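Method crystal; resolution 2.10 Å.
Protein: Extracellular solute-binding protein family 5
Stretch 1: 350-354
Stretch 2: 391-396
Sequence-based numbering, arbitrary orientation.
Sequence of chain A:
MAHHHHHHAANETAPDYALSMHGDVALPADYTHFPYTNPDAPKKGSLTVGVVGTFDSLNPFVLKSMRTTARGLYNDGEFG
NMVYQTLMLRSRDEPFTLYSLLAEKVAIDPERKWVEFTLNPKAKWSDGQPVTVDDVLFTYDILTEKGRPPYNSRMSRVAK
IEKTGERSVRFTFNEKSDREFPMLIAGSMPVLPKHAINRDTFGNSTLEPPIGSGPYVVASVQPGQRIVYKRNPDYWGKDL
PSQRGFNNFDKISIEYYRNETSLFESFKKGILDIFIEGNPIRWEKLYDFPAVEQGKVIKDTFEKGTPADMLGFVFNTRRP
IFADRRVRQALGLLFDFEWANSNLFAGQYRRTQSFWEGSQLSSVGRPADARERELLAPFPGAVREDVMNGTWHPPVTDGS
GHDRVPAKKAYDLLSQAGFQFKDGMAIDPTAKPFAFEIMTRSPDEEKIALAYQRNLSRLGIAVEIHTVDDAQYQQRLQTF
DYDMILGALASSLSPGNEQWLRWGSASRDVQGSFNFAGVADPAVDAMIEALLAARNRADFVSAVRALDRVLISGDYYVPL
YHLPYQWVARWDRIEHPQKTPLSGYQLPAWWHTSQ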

ATOM      1  N   ARG A 350      -5.075  11.878 -13.032  1.00 17.12           N
ATOM      2  CA  ARG A 350      -6.315  12.365 -12.518  1.00 18.59           C
ATOM      3  C   ARG A 350      -6.025  12.996 -11.183  1.00 16.18           C
ATOM      4  O   ARG A 350      -5.162  12.531 -10.407  1.00 15.13           O
ATOM      5  CB  ARG A 350      -7.351  11.216 -12.358  1.00 22.78           C
ATOM      6  CG  ARG A 350      -8.750  11.521 -12.929  1.00 29.63           C
ATOM      7  CD  ARG A 350      -9.047  10.994 -14.380  1.00 35.00           C
ATOM      8  NE  ARG A 350      -8.051  11.422 -15.391  1.00 41.24           N
ATOM      9  CZ  ARG A 350      -8.075  11.153 -16.714  1.00 43.13           C
ATOM     10  NH1 ARG A 350      -7.078  11.556 -17.495  1.00 40.32           N
ATOM     11  NH2 ARG A 350      -9.066  10.471 -17.269  1.00 49.28           N
ATOM     12  N   ARG A 351      -6.800  14.026 -10.870  1.00 14.95           N
ATOM     13  CA  ARG A 351      -6.595  14.770  -9.641  1.00 13.91           C
ATOM     14  C   ARG A 351      -6.919  13.897  -8.422  1.00 13.60           C
ATOM     15  O   ARG A 351      -7.939  13.224  -8.387  1.00 14.14           O
ATOM     16  CB  ARG A 351      -7.521  16.005  -9.598  1.00 13.45           C
ATOM     17  CG  ARG A 351      -7.181  16.962  -8.444  1.00 13.06           C
ATOM     18  CD  ARG A 351      -5.860  17.699  -8.650  1.00 13.20           C
ATOM     19  NE  ARG A 351      -5.350  18.358  -7.437  1.00 13.26           N
ATOM     20  CZ  ARG A 351      -5.535  19.661  -7.110  1.00 13.15           C
ATOM     21  NH1 ARG A 351      -6.230  20.482  -7.875  1.00 13.21           N
ATOM     22  NH2 ARG A 351      -4.986  20.134  -6.006  1.00 12.77           N
ATOM     23  N   THR A 352      -6.068  13.943  -7.416  1.00 13.11           N
ATOM     24  CA  THR A 352      -6.328  13.250  -6.159  1.00 12.79           C
ATOM     25  C   THR A 352      -7.074  14.235  -5.261  1.00 12.69           C
ATOM     26  O   THR A 352      -6.695  15.397  -5.142  1.00 12.65           O
ATOM     27  CB  THR A 352      -5.003  12.824  -5.495  1.00 12.73           C
ATOM     28  OG1 THR A 352      -4.332  11.842  -6.311  1.00 12.50           O
ATOM     29  CG2 THR A 352      -5.270  12.259  -4.123  1.00 12.32           C
ATOM     30  N   GLN A 353      -8.124  13.770  -4.626  1.00 12.78           N
ATOM     31  CA  GLN A 353      -8.931  14.610  -3.746  1.00 13.20           C
ATOM     32  C   GLN A 353      -9.019  14.101  -2.266  1.00 12.46           C
ATOM     33  O   GLN A 353      -9.197  14.894  -1.402  1.00 12.00           O
ATOM     34  CB  GLN A 353     -10.362  14.688  -4.290  1.00 14.44           C
ATOM     35  CG  GLN A 353     -10.478  15.110  -5.745  1.00 15.96           C
ATOM     36  CD  GLN A 353     -11.922  15.251  -6.151  1.00 17.32           C
ATOM     37  OE1 GLN A 353     -12.619  16.138  -5.738  1.00 17.31           O
ATOM     38  NE2 GLN A 353     -12.395  14.288  -6.879  1.00 21.74           N
ATOM     39  N   SER A 354      -8.958  12.793  -2.050  1.00 12.01           N
ATOM     40  CA  SER A 354      -9.172  12.153  -0.752  1.00 11.59           C
ATOM     41  C   SER A 354      -7.894  11.419  -0.329  1.00 11.37           C
ATOM     42  O   SER A 354      -7.140  10.962  -1.195  1.00 11.08           O
ATOM     43  CB  SER A 354     -10.270  11.103  -0.918  1.00 11.41           C
ATOM     44  OG  SER A 354     -10.447  10.256   0.220  1.00 11.33           O
ATOM     45  N   THR A 391     -19.889  18.398  -1.270  1.00 15.18           N
ATOM     46  CA  THR A 391     -19.810  19.294  -2.426  1.00 16.12           C
ATOM     47  C   THR A 391     -18.412  19.846  -2.660  1.00 16.11           C
ATOM     48  O   THR A 391     -18.174  20.517  -3.644  1.00 17.13           O
ATOM     49  CB  THR A 391     -20.791  20.496  -2.273  1.00 16.65           C
ATOM     50  OG1 THR A 391     -20.441  21.235  -1.103  1.00 15.56           O
ATOM     51  CG2 THR A 391     -22.248  19.990  -2.184  1.00 17.39           C
ATOM     52  N   TRP A 392     -17.478  19.572  -1.756  1.00 16.45           N
ATOM     53  CA  TRP A 392     -16.097  20.025  -1.912  1.00 15.95           C
ATOM     54  C   TRP A 392     -15.315  19.228  -2.973  1.00 15.75           C
ATOM     55  O   TRP A 392     -15.332  17.998  -2.981  1.00 15.21           O
ATOM     56  CB  TRP A 392     -15.338  19.924  -0.567  1.00 16.40           C
ATOM     57  CG  TRP A 392     -13.902  20.293  -0.755  1.00 17.06           C
ATOM     58  CD1 TRP A 392     -13.373  21.565  -0.813  1.00 16.99           C
ATOM     59  CD2 TRP A 392     -12.827  19.392  -0.999  1.00 16.88           C
ATOM     60  NE1 TRP A 392     -12.037  21.488  -1.098  1.00 17.85           N
ATOM     61  CE2 TRP A 392     -11.673  20.166  -1.191  1.00 17.94           C
ATOM     62  CE3 TRP A 392     -12.730  18.006  -1.088  1.00 18.14           C
ATOM     63  CZ2 TRP A 392     -10.424  19.593  -1.441  1.00 18.79           C
ATOM     64  CZ3 TRP A 392     -11.487  17.422  -1.353  1.00 18.26           C
ATOM     65  CH2 TRP A 392     -10.348  18.209  -1.521  1.00 18.90           C
ATOM     66  N   HIS A 393     -14.600  19.953  -3.821  1.00 15.05           N
ATOM     67  CA  HIS A 393     -13.548  19.420  -4.668  1.00 15.60           C
ATOM     68  C   HIS A 393     -12.466  20.488  -4.813  1.00 15.84           C
ATOM     69  O   HIS A 393     -12.745  21.694  -4.732  1.00 15.73           O
ATOM     70  CB  HIS A 393     -14.071  19.032  -6.068  1.00 15.73           C
ATOM     71  CG  HIS A 393     -15.300  18.187  -6.001  1.00 16.69           C
ATOM     72  ND1 HIS A 393     -15.253  16.821  -5.815  1.00 16.42           N
ATOM     73  CD2 HIS A 393     -16.611  18.528  -5.970  1.00 16.78           C
ATOM     74  CE1 HIS A 393     -16.484  16.353  -5.729  1.00 17.16           C
ATOM     75  NE2 HIS A 393     -17.325  17.374  -5.801  1.00 16.90           N
ATOM     76  N   PRO A 394     -11.220  20.047  -5.029  1.00 15.40           N
ATOM     77  CA  PRO A 394     -10.220  21.007  -5.368  1.00 15.60           C
ATOM     78  C   PRO A 394     -10.651  21.765  -6.641  1.00 15.24           C
ATOM     79  O   PRO A 394     -11.357  21.200  -7.466  1.00 14.57           O
ATOM     80  CB  PRO A 394      -9.006  20.139  -5.670  1.00 15.91           C
ATOM     81  CG  PRO A 394      -9.267  18.827  -5.048  1.00 16.08           C
ATOM     82  CD  PRO A 394     -10.744  18.665  -5.129  1.00 15.94           C
ATOM     83  N   PRO A 395     -10.195  23.010  -6.809  1.00 15.58           N
ATOM     84  CA  PRO A 395     -10.465  23.744  -8.051  1.00 16.21           C
ATOM     85  C   PRO A 395     -10.087  23.003  -9.326  1.00 16.04           C
ATOM     86  O   PRO A 395      -9.022  22.370  -9.390  1.00 15.38           O
ATOM     87  CB  PRO A 395      -9.573  24.993  -7.949  1.00 16.36           C
ATOM     88  CG  PRO A 395      -9.131  25.062  -6.563  1.00 16.53           C
ATOM     89  CD  PRO A 395      -9.220  23.709  -5.953  1.00 16.08           C
ATOM     90  N   VAL A 396     -10.945  23.114 -10.340  1.00 16.81           N
ATOM     91  CA  VAL A 396     -10.644  22.692 -11.703  1.00 16.97           C
ATOM     92  C   VAL A 396     -10.477  23.983 -12.505  1.00 17.64           C
ATOM     93  O   VAL A 396     -11.395  24.783 -12.581  1.00 17.67           O
ATOM     94  CB  VAL A 396     -11.779  21.828 -12.272  1.00 17.64           C
ATOM     95  CG1 VAL A 396     -11.559  21.494 -13.758  1.00 17.97           C
ATOM     96  CG2 VAL A 396     -11.969  20.536 -11.431  1.00 17.54           C
TER
HETATM   97  O   HOH W   1      -8.260  19.853 -10.183  1.00 13.51           O

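The two stretches lie in one chain and touch only between residues at least 39 positions apart. Arg350 and Arg351 are in a strand; the rest of the first stretch is loop or turn. The second stretch has no regular helix or strand. The backbones come nearest at Gln353 and Pro394, whose CA atoms are 6.7 Å apart. No backbone-to-backbone hydrogen bond joins them, so side chains carry most of the contact. It is small, burying 263 Å² over both sides.

Gln353 is the centre. Its CA-to-CB bond points sideways, but with chi1 in m and chi2 in t the end of the side chain comes nearer to the second stretch. There His393 ND1 donates a hydrogen bond to Gln353 OE1, with a distance of 2.7 Å and an N-H...acceptor angle of 151°. The oxygen lies at the edge of the imidazole, near its plane, as a ring N-H donor requires. Gln353 OE1 is also 3.2 Å from Pro394 CD, a van der Waals contact. At the other end of the residue, the backbone Gln353 O lies 3.4 Å from Trp392 CZ3. It meets the indole at its edge, near the ring plane, so this is not packing over the ring face.

The CA-to-CB bond of Pro394 points toward the first stretch, and the residue also meets Arg351. Pro394 CB lies over one face of the guanidinium, 3.6 Å from Arg351 NH1. Pro395 has its CA-to-CB bond directed away and takes part through its carbonyl. Pro395 O is near the guanidinium plane, but at 3.7 Å from Arg351 NH1 it makes no direct hydrogen bond. A water lies within hydrogen-bonding reach of both. The water O accepts a hydrogen bond from Arg351 NH1 at 3.1 Å and lies 2.7 Å from Pro395 O, to which it can donate. Arg351 NE and NH2 are hydrogen-bonded elsewhere in the structure.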